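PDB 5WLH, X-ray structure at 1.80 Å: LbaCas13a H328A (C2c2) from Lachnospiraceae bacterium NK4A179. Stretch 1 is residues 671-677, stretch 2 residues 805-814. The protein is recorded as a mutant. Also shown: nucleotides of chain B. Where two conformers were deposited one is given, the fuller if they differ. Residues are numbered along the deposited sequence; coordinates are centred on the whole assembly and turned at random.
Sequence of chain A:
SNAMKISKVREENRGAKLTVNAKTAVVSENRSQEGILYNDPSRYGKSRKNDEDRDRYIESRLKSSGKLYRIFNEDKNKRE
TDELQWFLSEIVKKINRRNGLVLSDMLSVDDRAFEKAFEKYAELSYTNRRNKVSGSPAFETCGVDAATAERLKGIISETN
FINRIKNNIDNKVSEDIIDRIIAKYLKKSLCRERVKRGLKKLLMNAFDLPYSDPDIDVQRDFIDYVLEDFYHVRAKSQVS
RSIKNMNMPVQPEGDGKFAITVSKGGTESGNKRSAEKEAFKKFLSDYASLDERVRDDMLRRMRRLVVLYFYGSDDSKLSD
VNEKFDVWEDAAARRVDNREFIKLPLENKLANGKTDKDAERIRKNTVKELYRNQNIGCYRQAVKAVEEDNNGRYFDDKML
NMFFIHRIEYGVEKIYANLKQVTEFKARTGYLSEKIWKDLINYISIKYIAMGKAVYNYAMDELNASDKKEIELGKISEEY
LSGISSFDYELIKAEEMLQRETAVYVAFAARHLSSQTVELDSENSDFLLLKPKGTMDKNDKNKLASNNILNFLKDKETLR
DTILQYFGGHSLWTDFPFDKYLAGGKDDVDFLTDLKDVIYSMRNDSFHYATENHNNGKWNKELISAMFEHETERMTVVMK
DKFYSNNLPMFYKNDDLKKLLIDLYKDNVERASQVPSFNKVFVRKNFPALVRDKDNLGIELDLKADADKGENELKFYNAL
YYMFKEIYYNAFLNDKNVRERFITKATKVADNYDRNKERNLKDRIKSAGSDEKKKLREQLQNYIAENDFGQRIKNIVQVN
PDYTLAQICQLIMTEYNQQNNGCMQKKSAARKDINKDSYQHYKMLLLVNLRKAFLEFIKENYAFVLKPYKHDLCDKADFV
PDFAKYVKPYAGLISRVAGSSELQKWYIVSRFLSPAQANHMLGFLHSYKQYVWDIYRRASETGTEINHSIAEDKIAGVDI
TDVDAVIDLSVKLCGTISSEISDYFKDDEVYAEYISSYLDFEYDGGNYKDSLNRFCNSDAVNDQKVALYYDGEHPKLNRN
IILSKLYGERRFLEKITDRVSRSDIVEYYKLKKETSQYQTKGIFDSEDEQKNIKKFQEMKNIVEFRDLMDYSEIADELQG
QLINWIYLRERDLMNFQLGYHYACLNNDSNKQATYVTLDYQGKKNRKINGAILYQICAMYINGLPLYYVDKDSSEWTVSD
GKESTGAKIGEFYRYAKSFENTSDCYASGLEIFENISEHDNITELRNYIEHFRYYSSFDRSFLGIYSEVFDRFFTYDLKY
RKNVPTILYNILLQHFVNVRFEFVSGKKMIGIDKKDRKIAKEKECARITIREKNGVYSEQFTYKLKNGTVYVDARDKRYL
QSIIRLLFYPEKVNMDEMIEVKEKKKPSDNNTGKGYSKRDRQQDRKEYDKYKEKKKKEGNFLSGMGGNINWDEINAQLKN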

# COMPACT_ATOMS: atom_id res chain seq x y z
N ARG A 671 -0.59 -18.63 -12.70
CA ARG A 671 -0.94 -18.77 -11.30
C ARG A 671 -2.00 -17.76 -10.89
O ARG A 671 -1.99 -16.61 -11.32
CB ARG A 671 0.28 -18.56 -10.42
CG ARG A 671 1.20 -19.72 -10.46
CD ARG A 671 2.26 -19.52 -9.44
NE ARG A 671 3.46 -20.23 -9.82
CZ ARG A 671 4.61 -20.12 -9.18
NH1 ARG A 671 4.67 -19.33 -8.10
NH2 ARG A 671 5.67 -20.79 -9.60
N ALA A 672 -2.88 -18.20 -9.99
CA ALA A 672 -3.92 -17.35 -9.45
C ALA A 672 -3.43 -16.71 -8.16
O ALA A 672 -2.69 -17.32 -7.38
CB ALA A 672 -5.20 -18.14 -9.18
N SER A 673 -3.84 -15.47 -7.94
CA SER A 673 -3.47 -14.81 -6.71
C SER A 673 -4.31 -15.34 -5.54
O SER A 673 -5.32 -16.05 -5.72
CB SER A 673 -3.66 -13.30 -6.82
OG SER A 673 -5.03 -13.07 -6.88
N GLN A 674 -3.88 -14.97 -4.33
CA GLN A 674 -4.58 -15.28 -3.08
C GLN A 674 -4.88 -16.78 -2.97
O GLN A 674 -5.94 -17.19 -2.51
CB GLN A 674 -5.86 -14.45 -2.92
CG GLN A 674 -5.62 -12.97 -2.57
CD GLN A 674 -5.39 -12.70 -1.08
OE1 GLN A 674 -5.40 -13.61 -0.25
NE2 GLN A 674 -5.20 -11.43 -0.73
N VAL A 675 -3.93 -17.58 -3.44
CA VAL A 675 -3.77 -18.96 -2.99
C VAL A 675 -2.57 -19.00 -2.05
O VAL A 675 -1.52 -18.44 -2.40
CB VAL A 675 -3.58 -19.91 -4.18
CG1 VAL A 675 -3.33 -21.32 -3.68
CG2 VAL A 675 -4.80 -19.86 -5.10
N PRO A 676 -2.68 -19.62 -0.87
CA PRO A 676 -1.52 -19.69 0.03
C PRO A 676 -0.28 -20.19 -0.69
O PRO A 676 -0.34 -21.13 -1.49
CB PRO A 676 -1.98 -20.67 1.12
CG PRO A 676 -3.43 -20.50 1.16
CD PRO A 676 -3.88 -20.23 -0.27
N SER A 677 0.85 -19.56 -0.39
CA SER A 677 2.10 -19.94 -1.04
C SER A 677 2.48 -21.35 -0.61
O SER A 677 2.11 -21.80 0.47
CB SER A 677 3.22 -18.99 -0.68
OG SER A 677 3.63 -19.21 0.67
N LEU A 805 -10.42 -24.31 -7.52
CA LEU A 805 -9.87 -24.31 -6.17
C LEU A 805 -9.29 -22.95 -5.82
O LEU A 805 -9.47 -22.44 -4.71
CB LEU A 805 -8.81 -25.40 -6.02
CG LEU A 805 -8.01 -25.45 -4.71
CD1 LEU A 805 -8.90 -25.69 -3.50
CD2 LEU A 805 -6.94 -26.54 -4.79
N ALA A 806 -8.58 -22.34 -6.77
CA ALA A 806 -8.05 -21.00 -6.52
C ALA A 806 -9.17 -20.04 -6.18
O ALA A 806 -9.05 -19.23 -5.25
CB ALA A 806 -7.27 -20.51 -7.74
N GLN A 807 -10.29 -20.11 -6.91
CA GLN A 807 -11.39 -19.18 -6.67
C GLN A 807 -12.09 -19.46 -5.35
O GLN A 807 -12.53 -18.52 -4.68
CB GLN A 807 -12.37 -19.23 -7.84
CG GLN A 807 -11.73 -18.69 -9.12
CD GLN A 807 -12.54 -18.93 -10.37
OE1 GLN A 807 -13.24 -19.94 -10.51
NE2 GLN A 807 -12.44 -18.00 -11.31
N ILE A 808 -12.16 -20.73 -4.93
CA ILE A 808 -12.63 -21.01 -3.58
C ILE A 808 -11.69 -20.39 -2.55
O ILE A 808 -12.14 -19.75 -1.59
CB ILE A 808 -12.79 -22.53 -3.37
CG1 ILE A 808 -13.84 -23.08 -4.33
CG2 ILE A 808 -13.17 -22.81 -1.94
CD1 ILE A 808 -13.82 -24.59 -4.46
N CYS A 809 -10.37 -20.55 -2.74
CA CYS A 809 -9.41 -19.96 -1.82
C CYS A 809 -9.57 -18.45 -1.75
O CYS A 809 -9.52 -17.86 -0.66
CB CYS A 809 -7.98 -20.28 -2.23
SG CYS A 809 -7.47 -21.99 -1.98
N GLN A 810 -9.74 -17.81 -2.90
CA GLN A 810 -9.86 -16.35 -2.92
C GLN A 810 -11.10 -15.90 -2.17
O GLN A 810 -11.06 -14.94 -1.39
CB GLN A 810 -9.88 -15.85 -4.36
CG GLN A 810 -8.62 -16.14 -5.12
CD GLN A 810 -8.82 -16.09 -6.62
OE1 GLN A 810 -9.93 -15.90 -7.10
NE2 GLN A 810 -7.73 -16.21 -7.36
N LEU A 811 -12.22 -16.59 -2.38
CA LEU A 811 -13.46 -16.19 -1.73
C LEU A 811 -13.40 -16.46 -0.23
O LEU A 811 -14.00 -15.71 0.55
CB LEU A 811 -14.65 -16.91 -2.37
CG LEU A 811 -14.91 -16.48 -3.81
CD1 LEU A 811 -16.04 -17.27 -4.42
CD2 LEU A 811 -15.19 -14.98 -3.89
N ILE A 812 -12.65 -17.48 0.19
CA ILE A 812 -12.44 -17.72 1.61
C ILE A 812 -11.57 -16.62 2.21
O ILE A 812 -11.91 -16.04 3.25
CB ILE A 812 -11.83 -19.11 1.84
CG1 ILE A 812 -12.92 -20.16 1.77
CG2 ILE A 812 -11.12 -19.17 3.19
CD1 ILE A 812 -13.98 -19.99 2.84
N MET A 813 -10.45 -16.31 1.57
CA MET A 813 -9.54 -15.29 2.10
C MET A 813 -10.19 -13.91 2.13
O MET A 813 -9.69 -13.02 2.84
CB MET A 813 -8.24 -15.25 1.30
CG MET A 813 -7.25 -16.39 1.59
SD MET A 813 -6.56 -16.39 3.26
CE MET A 813 -4.82 -16.70 2.91
N THR A 814 -11.28 -13.71 1.39
CA THR A 814 -12.09 -12.50 1.48
C THR A 814 -13.18 -12.65 2.54
O THR A 814 -12.90 -12.65 3.74
CB THR A 814 -12.76 -12.14 0.13
OG1 THR A 814 -11.84 -12.31 -0.95
CG2 THR A 814 -13.25 -10.69 0.16
P G B 33 0.91 -15.93 1.05
OP1 G B 33 0.74 -17.40 1.25
OP2 G B 33 1.92 -15.18 1.87
O5' G B 33 1.29 -15.67 -0.47
C5' G B 33 0.49 -16.19 -1.52
C4' G B 33 0.92 -15.62 -2.84
O4' G B 33 0.66 -14.18 -2.85
C3' G B 33 2.42 -15.77 -3.13
O3' G B 33 2.60 -16.04 -4.51
C2' G B 33 2.96 -14.38 -2.84
O2' G B 33 4.18 -14.06 -3.47
C1' G B 33 1.81 -13.52 -3.32
N9 G B 33 1.93 -12.14 -2.86
C8 G B 33 1.98 -11.02 -3.67
N7 G B 33 2.22 -9.92 -3.01
C5 G B 33 2.39 -10.34 -1.70
C6 G B 33 2.68 -9.58 -0.55
O6 G B 33 2.83 -8.35 -0.44
N1 G B 33 2.75 -10.38 0.58
C2 G B 33 2.57 -11.74 0.60
N2 G B 33 2.69 -12.33 1.80
N3 G B 33 2.31 -12.46 -0.47
C4 G B 33 2.23 -11.71 -1.59
P A B 34 3.11 -17.48 -4.95
OP1 A B 34 2.91 -17.50 -6.43
OP2 A B 34 2.42 -18.49 -4.07
O5' A B 34 4.64 -17.49 -4.52
C5' A B 34 5.62 -16.80 -5.29
C4' A B 34 7.00 -17.39 -5.09
O4' A B 34 7.53 -16.98 -3.79
C3' A B 34 7.07 -18.92 -5.13
O3' A B 34 8.22 -19.33 -5.85
C2' A B 34 7.25 -19.30 -3.66
O2' A B 34 7.92 -20.52 -3.44
C1' A B 34 8.06 -18.12 -3.14
N9 A B 34 7.99 -17.96 -1.68
C8 A B 34 6.94 -17.68 -0.84
N7 A B 34 7.27 -17.67 0.43
C5 A B 34 8.62 -17.97 0.44
C6 A B 34 9.58 -18.12 1.46
N6 A B 34 9.31 -17.98 2.76
N1 A B 34 10.84 -18.43 1.11
C2 A B 34 11.13 -18.58 -0.20
N3 A B 34 10.32 -18.47 -1.25
C4 A B 34 9.07 -18.15 -0.86
P A B 32 -0.53 -12.24 5.45
OP1 A B 32 -0.39 -13.40 6.37
OP2 A B 32 0.55 -11.22 5.40
O5' A B 32 -0.74 -12.76 3.95
C5' A B 32 -1.80 -13.64 3.63
C4' A B 32 -2.04 -13.70 2.15
O4' A B 32 -2.55 -12.43 1.68
C3' A B 32 -0.80 -13.96 1.30
O3' A B 32 -0.56 -15.35 1.21
C2' A B 32 -1.16 -13.32 -0.03
O2' A B 32 -2.00 -14.20 -0.76
C1' A B 32 -1.99 -12.12 0.42
N9 A B 32 -1.22 -10.87 0.56
C8 A B 32 -0.57 -10.43 1.69
N7 A B 32 0.03 -9.27 1.56
C5 A B 32 -0.27 -8.90 0.25
C6 A B 32 0.07 -7.76 -0.51
N6 A B 32 0.81 -6.75 -0.03
N1 A B 32 -0.36 -7.70 -1.79
C2 A B 32 -1.11 -8.71 -2.26
N3 A B 32 -1.48 -9.83 -1.64
C4 A B 32 -1.03 -9.87 -0.38

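A stretch with no regular structure can pack closely against a helix, provided its side chains fall into the spaces the helix leaves, and this segment of LbaCas13a illustrates the principle. Residues 671-677 form no regular secondary structure, yet residues 672-676 lie against one face of the helix 805-813, where Ala 806, the adjacent pair Cys 809 and Gln 810, and Met 813 fall on one side, three or four residues apart from turn to turn.

The smallest helical side chain makes room for the closest apolar approach. At Ala 806 the lone methyl leaves a shallow place, and two side chains share it: Ala 672 CB lies 3.5 Å from Ala 806 CB, and Val 675 CG2 lies 3.7 Å from the same atom. Val 675 CG2 also reaches within 4.3 Å of Cys 809 CB, so this methyl sits between residues on neighbouring turns. Further along, the ring of Pro 676 rests loosely between the side chains of Cys 809 and Met 813, with its CD 4.3 Å from Cys 809 SG and its CG 4.4 Å from Met 813 CE.

Beside the alanine pair, Gln 810 supplies the one hydrogen bond across the contact. Its CA-to-CB bond points sideways, but the extended chain brings the amide nearer, and NE2 donates to Ser 673 O at 2.9 Å with a nearly straight angle of 159°. Gln 674, with positive phi, points its CB toward the helix; its side chain lies over the gap between Gln 810 and Met 813 and touches both, with CB 3.9 Å from Gln 810 CG and OE1 3.6 Å from Met 813 CB. Fit is not free of cost: Gln 674 O, 3.7 Å from Cys 809 CB, is buried without a polar partner.

The same loop also grips RNA: Ser 677 N donates to G33 OP1 at 2.7 Å, and Arg 671 NH1 to A34 OP1 at 3.0 Å.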